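PDB 2B5D: alpha-Amylase from Thermotoga maritima, which is an enzyme of glycoside hydrolase family 57, built on a beta/alpha-barrel core of mostly parallel strands with added helical regions. Local coordinates for residues 127-130 against 131-135; 39-42 against 43-46; 167-170 against 171-174. All coordinates share one frame; numbering follows the deposited sequence.

In the fold
Following the chain from the N terminus, contact 2 comes first, in the last part of helix 27-47, before strand 53-57. Contact 1 takes up most of helix 125-134 and ends at Gly135, just before strand 137-142; contact 3 ends helix 156-174, the crossover from strand 137-142 to strand 180-182. Each lies within a single helix, so none closes a long loop, and the three follow in series without nesting or crossing. Contact 1 is the middle member: Phe128 and Tyr131 pack on Leu42, Phe45 and Asp46 of contact 2, while Gln132 and Lys129 reach Tyr170 and Met174 of contact 3. Contacts 2 and 3 stay about 10 Å apart at their nearest atoms.

Contact 1: residues 127-130 against 131-135; sequences GFKK and YQETG
Tyr131 lays its ring back along the preceding turn of the helix, close to both Gly127 and Lys130. Its CD2 comes to 3.1 Å from Gly127 O, and the carbonyl approaches the ring obliquely. Lys130 runs beside the ring and points the same way; bends at chi3 and chi4 bring its NZ to 3.3 Å from Tyr131 CZ. That ammonium group is fixed from outside as well, by a hydrogen bond to Tyr120 OH. A turn further on, Thr134 sets CG2 against Lys130 O, and its hydroxyl donates to Tyr131 O (OG1 to O 2.9 Å). The same OG1 is bonded to Lys136 N, just past the helix.

On another side, Lys129 and Glu133 lie one turn apart and their chains cross at a slant. Lys129 CE lies 4.0 Å from Glu133 OE2, but NZ stays 4.6 Å from that oxygen, beyond a salt bridge, so any attraction is probably weak. The extended Lys129 chain, with CG anti to the backbone N (chi1 -178°), carries CE to the end of helix 156-174, against Met174 O.

The backbone beneath is helical. Gln132 N to Phe128 O and Glu133 N to Lys129 O are sound bonds, both 3.1 Å, whereas Tyr131 N to Gly127 O is weak. In the second shell, Tyr131 meets Phe45 edge-to-face, Phe128 packs on Leu42 of helix 27-47, and Gln132 NE2 is hydrogen-bonded to Tyr170 OH and Ile139 O.

Gly135 N still bonds back to Gln132 O (2.9 Å), and the chain then leaves the helix at Gly135 with phi +89°. With no CB, this residue avoids pressing on the carbonyl of Thr134. This is a helix C terminus ended by a left-handed glycine, here turning the chain into strand 137-142 of the barrel sheet.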
ATOM      1  N   GLY A 127     -29.600 -16.191 -28.001  1.00 65.92           N
ATOM      2  CA  GLY A 127     -30.885 -15.693 -27.503  1.00 64.73           C
ATOM      3  C   GLY A 127     -31.147 -14.235 -27.857  1.00 64.49           C
ATOM      4  O   GLY A 127     -32.228 -13.866 -28.288  1.00 64.54           O
ATOM      5  N   PHE A 128     -30.152 -13.389 -27.671  1.00 64.06           N
ATOM      6  CA  PHE A 128     -30.289 -11.997 -28.040  1.00 64.02           C
ATOM      7  C   PHE A 128     -30.449 -11.815 -29.554  1.00 64.28           C
ATOM      8  O   PHE A 128     -31.167 -10.912 -30.007  1.00 63.48           O
ATOM      9  CB  PHE A 128     -29.115 -11.171 -27.488  1.00 63.06           C
ATOM     10  CG  PHE A 128     -29.203 -10.938 -26.013  1.00 62.21           C
ATOM     11  CD1 PHE A 128     -28.459 -11.726 -25.115  1.00 61.25           C
ATOM     12  CD2 PHE A 128     -30.055  -9.955 -25.504  1.00 60.56           C
ATOM     13  CE1 PHE A 128     -28.547 -11.511 -23.716  1.00 59.81           C
ATOM     14  CE2 PHE A 128     -30.146  -9.733 -24.122  1.00 59.47           C
ATOM     15  CZ  PHE A 128     -29.398 -10.515 -23.227  1.00 59.40           C
ATOM     16  N   LYS A 129     -29.767 -12.666 -30.311  1.00 64.88           N
ATOM     17  CA  LYS A 129     -29.799 -12.622 -31.768  1.00 66.33           C
ATOM     18  C   LYS A 129     -31.221 -12.913 -32.249  1.00 66.78           C
ATOM     19  O   LYS A 129     -31.731 -12.271 -33.175  1.00 66.44           O
ATOM     20  CB  LYS A 129     -28.805 -13.641 -32.327  1.00 66.10           C
ATOM     21  CG  LYS A 129     -28.693 -13.688 -33.820  1.00 68.31           C
ATOM     22  CD  LYS A 129     -27.749 -14.820 -34.245  1.00 71.97           C
ATOM     23  CE  LYS A 129     -27.599 -14.871 -35.758  1.00 74.69           C
ATOM     24  NZ  LYS A 129     -27.169 -16.215 -36.223  1.00 75.44           N
ATOM     25  N   LYS A 130     -31.860 -13.858 -31.561  1.00 67.78           N
ATOM     26  CA  LYS A 130     -33.184 -14.350 -31.919  1.00 68.53           C
ATOM     27  C   LYS A 130     -34.259 -13.292 -31.677  1.00 68.72           C
ATOM     28  O   LYS A 130     -35.235 -13.202 -32.418  1.00 69.86           O
ATOM     29  CB  LYS A 130     -33.456 -15.651 -31.165  1.00 68.08           C
ATOM     30  CG  LYS A 130     -34.890 -16.090 -31.085  1.00 69.92           C
ATOM     31  CD  LYS A 130     -35.007 -17.398 -30.327  1.00 72.25           C
ATOM     32  CE  LYS A 130     -36.104 -17.328 -29.279  1.00 73.85           C
ATOM     33  NZ  LYS A 130     -35.518 -16.953 -27.970  1.00 75.72           N
ATOM     34  N   TYR A 131     -34.071 -12.467 -30.661  1.00 68.69           N
ATOM     35  CA  TYR A 131     -34.995 -11.376 -30.458  1.00 68.14           C
ATOM     36  C   TYR A 131     -34.746 -10.209 -31.403  1.00 67.26           C
ATOM     37  O   TYR A 131     -35.689  -9.492 -31.750  1.00 67.45           O
ATOM     38  CB  TYR A 131     -35.107 -10.995 -28.970  1.00 69.15           C
ATOM     39  CG  TYR A 131     -35.744 -12.116 -28.159  1.00 70.54           C
ATOM     40  CD1 TYR A 131     -37.118 -12.376 -28.229  1.00 71.49           C
ATOM     41  CD2 TYR A 131     -34.973 -12.928 -27.339  1.00 73.03           C
ATOM     42  CE1 TYR A 131     -37.702 -13.407 -27.496  1.00 71.26           C
ATOM     43  CE2 TYR A 131     -35.548 -13.971 -26.608  1.00 73.17           C
ATOM     44  CZ  TYR A 131     -36.908 -14.209 -26.695  1.00 72.06           C
ATOM     45  OH  TYR A 131     -37.455 -15.251 -25.954  1.00 72.83           O
ATOM     46  N   GLN A 132     -33.506 -10.027 -31.859  1.00 66.04           N
ATOM     47  CA  GLN A 132     -33.273  -9.031 -32.899  1.00 64.74           C
ATOM     48  C   GLN A 132     -34.039  -9.416 -34.173  1.00 65.89           C
ATOM     49  O   GLN A 132     -34.641  -8.551 -34.808  1.00 65.84           O
ATOM     50  CB  GLN A 132     -31.789  -8.778 -33.197  1.00 64.25           C
ATOM     51  CG  GLN A 132     -31.560  -7.570 -34.095  1.00 60.67           C
ATOM     52  CD  GLN A 132     -30.112  -7.044 -34.117  1.00 61.46           C
ATOM     53  OE1 GLN A 132     -29.154  -7.755 -34.479  1.00 60.49           O
ATOM     54  NE2 GLN A 132     -29.954  -5.795 -33.760  1.00 50.36           N
ATOM     55  N   GLU A 133     -34.035 -10.707 -34.517  1.00 66.55           N
ATOM     56  CA  GLU A 133     -34.700 -11.202 -35.744  1.00 68.27           C
ATOM     57  C   GLU A 133     -36.204 -10.936 -35.753  1.00 66.93           C
ATOM     58  O   GLU A 133     -36.783 -10.673 -36.807  1.00 67.12           O
ATOM     59  CB  GLU A 133     -34.388 -12.682 -36.006  1.00 67.95           C
ATOM     60  CG  GLU A 133     -32.982 -12.868 -36.628  1.00 71.35           C
ATOM     61  CD  GLU A 133     -32.400 -14.297 -36.484  1.00 72.21           C
ATOM     62  OE1 GLU A 133     -32.991 -15.149 -35.759  1.00 77.44           O
ATOM     63  OE2 GLU A 133     -31.330 -14.563 -37.101  1.00 77.33           O
ATOM     64  N   THR A 134     -36.821 -10.957 -34.574  1.00 65.93           N
ATOM     65  CA  THR A 134     -38.228 -10.580 -34.450  1.00 64.38           C
ATOM     66  C   THR A 134     -38.481  -9.095 -34.657  1.00 63.35           C
ATOM     67  O   THR A 134     -39.592  -8.724 -35.019  1.00 64.22           O
ATOM     68  CB  THR A 134     -38.877 -11.038 -33.112  1.00 65.19           C
ATOM     69  OG1 THR A 134     -38.444 -10.185 -32.032  1.00 65.01           O
ATOM     70  CG2 THR A 134     -38.551 -12.516 -32.812  1.00 63.52           C
ATOM     71  N   GLY A 135     -37.475  -8.243 -34.450  1.00 61.88           N
ATOM     72  CA  GLY A 135     -37.672  -6.789 -34.567  1.00 59.13           C
ATOM     73  C   GLY A 135     -38.122  -6.124 -33.268  1.00 58.09           C
ATOM     74  O   GLY A 135     -38.230  -4.902 -33.180  1.00 58.05           O
TER

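Contact 2: residues 39-42 against 43-46; sequences IPLL and MMFD
Met43 reaches back one turn to lie across Ile39, and most of the side-chain contacts here are of this apolar kind. Ile39 CG2 meets Met43 SD at 3.8 Å. A bend at chi3 (30°) turns the end of Met43 toward Pro40, with CE 3.9 Å from Pro40 CA. One turn along, the far end of the Phe45 ring meets Leu41, CZ to CB at 4.0 Å, while Leu42 CD1 approaches the same ring obliquely.

A carbonyl against an aromatic face makes a second kind. Leu41 O sits over one face of Phe45, 3.1 Å above the plane and shifted toward the rim. Phe45 CG stands anti to its own carbonyl carbon (chi1 -62°), which carries the ring back over that oxygen.

Backbone hydrogen bonds make the third. Met43 N to Ile39 O is short at 2.7 Å. The same Leu41 O that faces the ring also accepts the N-H of Phe45, O to N 2.8 Å. Met44 N bonds to Pro40 O. Pro40 itself brings no N-H to the turn before, and the helix is kinked there.

Outward, Ile39 and Met43 pack on Val116 of helix 97-119, Met44 on Leu364 and Phe368 of helix 360-373, and Phe45 stacks on Phe51. The chemistry is thus almost wholly apolar on several sides of one helix turn: from Met43 to Asp46 each backbone N-H is bonded one turn back, and most of the side chains pack hydrocarbon, sulfur and ring against their neighbours, with Asp46 at the exposed end.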
ATOM      1  N   ILE A  39     -29.593 -13.075 -18.491  1.00 57.15           N
ATOM      2  CA  ILE A  39     -30.580 -14.169 -18.629  1.00 57.78           C
ATOM      3  C   ILE A  39     -32.007 -13.759 -18.195  1.00 57.80           C
ATOM      4  O   ILE A  39     -32.968 -14.102 -18.868  1.00 57.22           O
ATOM      5  CB  ILE A  39     -30.077 -15.505 -17.963  1.00 58.06           C
ATOM      6  CG1 ILE A  39     -28.989 -16.156 -18.829  1.00 58.76           C
ATOM      7  CG2 ILE A  39     -31.237 -16.493 -17.689  1.00 57.53           C
ATOM      8  CD1 ILE A  39     -28.151 -17.260 -18.103  1.00 58.28           C
ATOM      9  N   PRO A  40     -32.155 -13.045 -17.058  1.00 58.03           N
ATOM     10  CA  PRO A  40     -33.478 -12.505 -16.709  1.00 58.73           C
ATOM     11  C   PRO A  40     -34.090 -11.568 -17.779  1.00 59.50           C
ATOM     12  O   PRO A  40     -35.301 -11.505 -17.883  1.00 59.93           O
ATOM     13  CB  PRO A  40     -33.212 -11.720 -15.422  1.00 58.63           C
ATOM     14  CG  PRO A  40     -32.029 -12.364 -14.824  1.00 58.11           C
ATOM     15  CD  PRO A  40     -31.167 -12.759 -16.009  1.00 58.29           C
ATOM     16  N   LEU A  41     -33.273 -10.841 -18.545  1.00 59.77           N
ATOM     17  CA  LEU A  41     -33.783 -10.140 -19.741  1.00 60.46           C
ATOM     18  C   LEU A  41     -34.330 -11.113 -20.768  1.00 60.88           C
ATOM     19  O   LEU A  41     -35.430 -10.945 -21.275  1.00 61.43           O
ATOM     20  CB  LEU A  41     -32.712  -9.258 -20.392  1.00 60.17           C
ATOM     21  CG  LEU A  41     -32.284  -7.969 -19.688  1.00 59.64           C
ATOM     22  CD1 LEU A  41     -31.179  -7.289 -20.492  1.00 60.67           C
ATOM     23  CD2 LEU A  41     -33.464  -7.008 -19.465  1.00 60.20           C
ATOM     24  N   LEU A  42     -33.555 -12.139 -21.063  1.00 61.69           N
ATOM     25  CA  LEU A  42     -33.997 -13.215 -21.922  1.00 62.84           C
ATOM     26  C   LEU A  42     -35.309 -13.829 -21.430  1.00 63.62           C
ATOM     27  O   LEU A  42     -36.242 -13.998 -22.198  1.00 63.63           O
ATOM     28  CB  LEU A  42     -32.898 -14.279 -22.036  1.00 62.65           C
ATOM     29  CG  LEU A  42     -32.003 -14.305 -23.287  1.00 62.68           C
ATOM     30  CD1 LEU A  42     -32.058 -13.024 -24.091  1.00 62.95           C
ATOM     31  CD2 LEU A  42     -30.585 -14.656 -22.923  1.00 61.28           C
ATOM     32  N   MET A  43     -35.377 -14.155 -20.147  1.00 64.92           N
ATOM     33  CA  MET A  43     -36.595 -14.694 -19.569  1.00 66.00           C
ATOM     34  C   MET A  43     -37.776 -13.745 -19.748  1.00 65.00           C
ATOM     35  O   MET A  43     -38.870 -14.146 -20.141  1.00 65.16           O
ATOM     36  CB  MET A  43     -36.359 -15.037 -18.099  1.00 65.84           C
ATOM     37  CG  MET A  43     -35.905 -16.486 -17.922  1.00 68.15           C
ATOM     38  SD  MET A  43     -34.845 -16.811 -16.487  1.00 70.49           S
ATOM     39  CE  MET A  43     -35.393 -15.568 -15.312  1.00 68.58           C
ATOM     40  N   MET A  44     -37.534 -12.477 -19.477  1.00 64.83           N
ATOM     41  CA  MET A  44     -38.524 -11.447 -19.667  1.00 64.41           C
ATOM     42  C   MET A  44     -38.975 -11.257 -21.127  1.00 64.62           C
ATOM     43  O   MET A  44     -40.137 -10.956 -21.359  1.00 65.34           O
ATOM     44  CB  MET A  44     -37.992 -10.150 -19.064  1.00 64.60           C
ATOM     45  CG  MET A  44     -39.013  -9.030 -18.894  1.00 64.29           C
ATOM     46  SD  MET A  44     -39.092  -7.881 -20.296  1.00 64.06           S
ATOM     47  CE  MET A  44     -37.899  -6.627 -19.833  1.00 61.96           C
ATOM     48  N   PHE A  45     -38.084 -11.423 -22.108  1.00 64.77           N
ATOM     49  CA  PHE A  45     -38.465 -11.249 -23.523  1.00 64.92           C
ATOM     50  C   PHE A  45     -39.354 -12.393 -23.938  1.00 66.46           C
ATOM     51  O   PHE A  45     -40.274 -12.224 -24.722  1.00 66.41           O
ATOM     52  CB  PHE A  45     -37.256 -11.232 -24.479  1.00 63.78           C
ATOM     53  CG  PHE A  45     -36.287 -10.101 -24.249  1.00 61.44           C
ATOM     54  CD1 PHE A  45     -35.034 -10.144 -24.819  1.00 58.26           C
ATOM     55  CD2 PHE A  45     -36.618  -9.008 -23.452  1.00 59.20           C
ATOM     56  CE1 PHE A  45     -34.128  -9.129 -24.602  1.00 56.77           C
ATOM     57  CE2 PHE A  45     -35.716  -7.996 -23.242  1.00 58.13           C
ATOM     58  CZ  PHE A  45     -34.467  -8.060 -23.819  1.00 58.00           C
ATOM     59  N   ASP A  46     -39.025 -13.573 -23.423  1.00 68.28           N
ATOM     60  CA  ASP A  46     -39.789 -14.772 -23.658  1.00 69.63           C
ATOM     61  C   ASP A  46     -41.197 -14.664 -23.055  1.00 70.35           C
ATOM     62  O   ASP A  46     -42.186 -14.953 -23.745  1.00 71.36           O
ATOM     63  CB  ASP A  46     -39.032 -15.960 -23.084  1.00 70.07           C
ATOM     64  CG  ASP A  46     -39.656 -17.295 -23.464  1.00 72.45           C
ATOM     65  OD1 ASP A  46     -40.141 -17.986 -22.536  1.00 75.79           O
ATOM     66  OD2 ASP A  46     -39.657 -17.656 -24.669  1.00 73.34           O
TER

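Contact 3: residues 167-170 against 171-174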
ATOM      1  N   VAL A 167     -17.475  -2.928 -35.362  1.00 46.77           N
ATOM      2  CA  VAL A 167     -18.458  -3.224 -36.418  1.00 47.21           C
ATOM      3  C   VAL A 167     -18.279  -4.644 -36.936  1.00 48.31           C
ATOM      4  O   VAL A 167     -19.238  -5.431 -36.959  1.00 48.25           O
ATOM      5  CB  VAL A 167     -18.403  -2.142 -37.572  1.00 48.13           C
ATOM      6  CG1 VAL A 167     -19.196  -2.577 -38.769  1.00 45.68           C
ATOM      7  CG2 VAL A 167     -18.906  -0.723 -37.024  1.00 45.33           C
ATOM      8  N   LYS A 168     -17.040  -4.988 -37.308  1.00 49.63           N
ATOM      9  CA  LYS A 168     -16.722  -6.341 -37.777  1.00 50.57           C
ATOM     10  C   LYS A 168     -16.961  -7.388 -36.713  1.00 50.75           C
ATOM     11  O   LYS A 168     -17.499  -8.485 -37.012  1.00 52.31           O
ATOM     12  CB  LYS A 168     -15.290  -6.421 -38.270  1.00 51.78           C
ATOM     13  CG  LYS A 168     -15.041  -5.744 -39.613  1.00 55.13           C
ATOM     14  CD  LYS A 168     -13.751  -6.271 -40.258  1.00 60.21           C
ATOM     15  CE  LYS A 168     -13.194  -5.291 -41.326  1.00 62.88           C
ATOM     16  NZ  LYS A 168     -14.269  -4.677 -42.192  1.00 61.83           N
ATOM     17  N   ASN A 169     -16.605  -7.066 -35.464  1.00 50.23           N
ATOM     18  CA  ASN A 169     -16.863  -8.009 -34.378  1.00 49.54           C
ATOM     19  C   ASN A 169     -18.344  -8.342 -34.169  1.00 48.76           C
ATOM     20  O   ASN A 169     -18.722  -9.511 -33.965  1.00 48.42           O
ATOM     21  CB  ASN A 169     -16.196  -7.587 -33.066  1.00 50.15           C
ATOM     22  CG  ASN A 169     -16.245  -8.684 -32.051  1.00 50.08           C
ATOM     23  OD1 ASN A 169     -15.482  -9.643 -32.152  1.00 52.02           O
ATOM     24  ND2 ASN A 169     -17.198  -8.604 -31.113  1.00 49.81           N
ATOM     25  N   TYR A 170     -19.174  -7.312 -34.232  1.00 47.77           N
ATOM     26  CA  TYR A 170     -20.599  -7.495 -34.249  1.00 48.90           C
ATOM     27  C   TYR A 170     -21.071  -8.367 -35.414  1.00 50.06           C
ATOM     28  O   TYR A 170     -21.896  -9.295 -35.213  1.00 50.71           O
ATOM     29  CB  TYR A 170     -21.297  -6.120 -34.253  1.00 48.32           C
ATOM     30  CG  TYR A 170     -22.809  -6.122 -34.253  1.00 48.67           C
ATOM     31  CD1 TYR A 170     -23.537  -5.738 -33.115  1.00 46.77           C
ATOM     32  CD2 TYR A 170     -23.527  -6.463 -35.409  1.00 50.30           C
ATOM     33  CE1 TYR A 170     -24.923  -5.691 -33.136  1.00 49.01           C
ATOM     34  CE2 TYR A 170     -24.926  -6.434 -35.439  1.00 51.00           C
ATOM     35  CZ  TYR A 170     -25.618  -6.030 -34.302  1.00 51.11           C
ATOM     36  OH  TYR A 170     -26.994  -5.998 -34.336  1.00 48.83           O
ATOM     37  N   GLU A 171     -20.609  -8.050 -36.626  1.00 51.35           N
ATOM     38  CA  GLU A 171     -20.950  -8.868 -37.799  1.00 53.58           C
ATOM     39  C   GLU A 171     -20.673 -10.355 -37.577  1.00 53.79           C
ATOM     40  O   GLU A 171     -21.532 -11.198 -37.872  1.00 54.28           O
ATOM     41  CB  GLU A 171     -20.191  -8.412 -39.039  1.00 54.29           C
ATOM     42  CG  GLU A 171     -20.505  -6.996 -39.514  1.00 58.63           C
ATOM     43  CD  GLU A 171     -19.970  -6.753 -40.918  1.00 66.93           C
ATOM     44  OE1 GLU A 171     -20.618  -7.271 -41.875  1.00 70.54           O
ATOM     45  OE2 GLU A 171     -18.911  -6.064 -41.070  1.00 68.86           O
ATOM     46  N   LYS A 172     -19.468 -10.656 -37.071  1.00 53.76           N
ATOM     47  CA  LYS A 172     -19.030 -12.016 -36.750  1.00 54.15           C
ATOM     48  C   LYS A 172     -20.000 -12.754 -35.828  1.00 54.63           C
ATOM     49  O   LYS A 172     -20.401 -13.869 -36.112  1.00 54.45           O
ATOM     50  CB  LYS A 172     -17.630 -11.988 -36.144  1.00 54.12           C
ATOM     51  CG  LYS A 172     -17.124 -13.371 -35.637  1.00 55.62           C
ATOM     52  CD  LYS A 172     -15.821 -13.242 -34.866  1.00 54.79           C
ATOM     53  CE  LYS A 172     -16.083 -13.023 -33.375  1.00 54.67           C
ATOM     54  NZ  LYS A 172     -14.772 -12.986 -32.623  1.00 55.94           N
ATOM     55  N   HIS A 173     -20.400 -12.122 -34.731  1.00 55.14           N
ATOM     56  CA  HIS A 173     -21.323 -12.777 -33.813  1.00 55.25           C
ATOM     57  C   HIS A 173     -22.758 -12.722 -34.259  1.00 56.59           C
ATOM     58  O   HIS A 173     -23.520 -13.644 -33.986  1.00 57.14           O
ATOM     59  CB  HIS A 173     -21.259 -12.148 -32.415  1.00 53.96           C
ATOM     60  CG  HIS A 173     -19.961 -12.354 -31.705  1.00 51.50           C
ATOM     61  ND1 HIS A 173     -19.117 -11.309 -31.386  1.00 50.44           N
ATOM     62  CD2 HIS A 173     -19.370 -13.474 -31.227  1.00 50.06           C
ATOM     63  CE1 HIS A 173     -18.063 -11.774 -30.741  1.00 49.74           C
ATOM     64  NE2 HIS A 173     -18.184 -13.088 -30.645  1.00 51.54           N
ATOM     65  N   MET A 174     -23.164 -11.611 -34.871  1.00 58.32           N
ATOM     66  CA  MET A 174     -24.580 -11.417 -35.108  1.00 59.26           C
ATOM     67  C   MET A 174     -24.997 -11.844 -36.508  1.00 60.17           C
ATOM     68  O   MET A 174     -26.184 -12.035 -36.769  1.00 61.07           O
ATOM     69  CB  MET A 174     -24.987  -9.968 -34.814  1.00 59.70           C
ATOM     70  CG  MET A 174     -24.851  -9.557 -33.344  1.00 59.17           C
ATOM     71  SD  MET A 174     -26.051 -10.286 -32.206  1.00 61.70           S
ATOM     72  CE  MET A 174     -25.229 -11.770 -31.633  1.00 57.17           C
TER
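Lys172, whose CB packs on Asn169 O, has its NZ gripped by two carboxylates, in salt bridges to Glu63 OE1 and Glu517 OE1. Pairing one ammonium with two acids probably stabilises its charge. A turn at chi3 (90°) bends the chain over the next residue, setting Lys172 CE 3.4 Å above one face of the His173 imidazole, toward the rim. The Asn169 amide comes to that ring at its edge and stands steeply to it, the planes 75° apart; Asn169 CG is 3.8 Å from His173 CE1. Beyond, His173 NE2 has a weak hydrogen bond to Ser66 OG of helix 59-66.

All of this sits on the last two turns of helix 156-174, the connection between the parallel strands 137-142 and 180-182 in a beta-alpha-beta unit of the barrel. The helix bonds are regular here: Glu171 N to Val167 O is 3.0 Å and Lys172 N to Lys168 O 2.9 Å. At the last turn Met174 N reaches Tyr170 O at only 2.7 Å.

The same pair of residues supplies the main apolar contact. Tyr170 CG is anti to the backbone N (chi1 -179°) and the ring stands out from the helix; Met174, one turn on, folds back over one face. Met174 CG stands 3.6 Å from the ring centroid, almost on the normal, a CH-pi contact, with CB next to it by CE2. The sulfur is higher above the same face, SD to centroid 5.0 Å, a Met-aromatic contact at longer range. Tyr170 OH is hydrogen-bonded to Ile139 O in strand 137-142, which pins the far end of the ring to the sheet, and Met174 also packs on Met62.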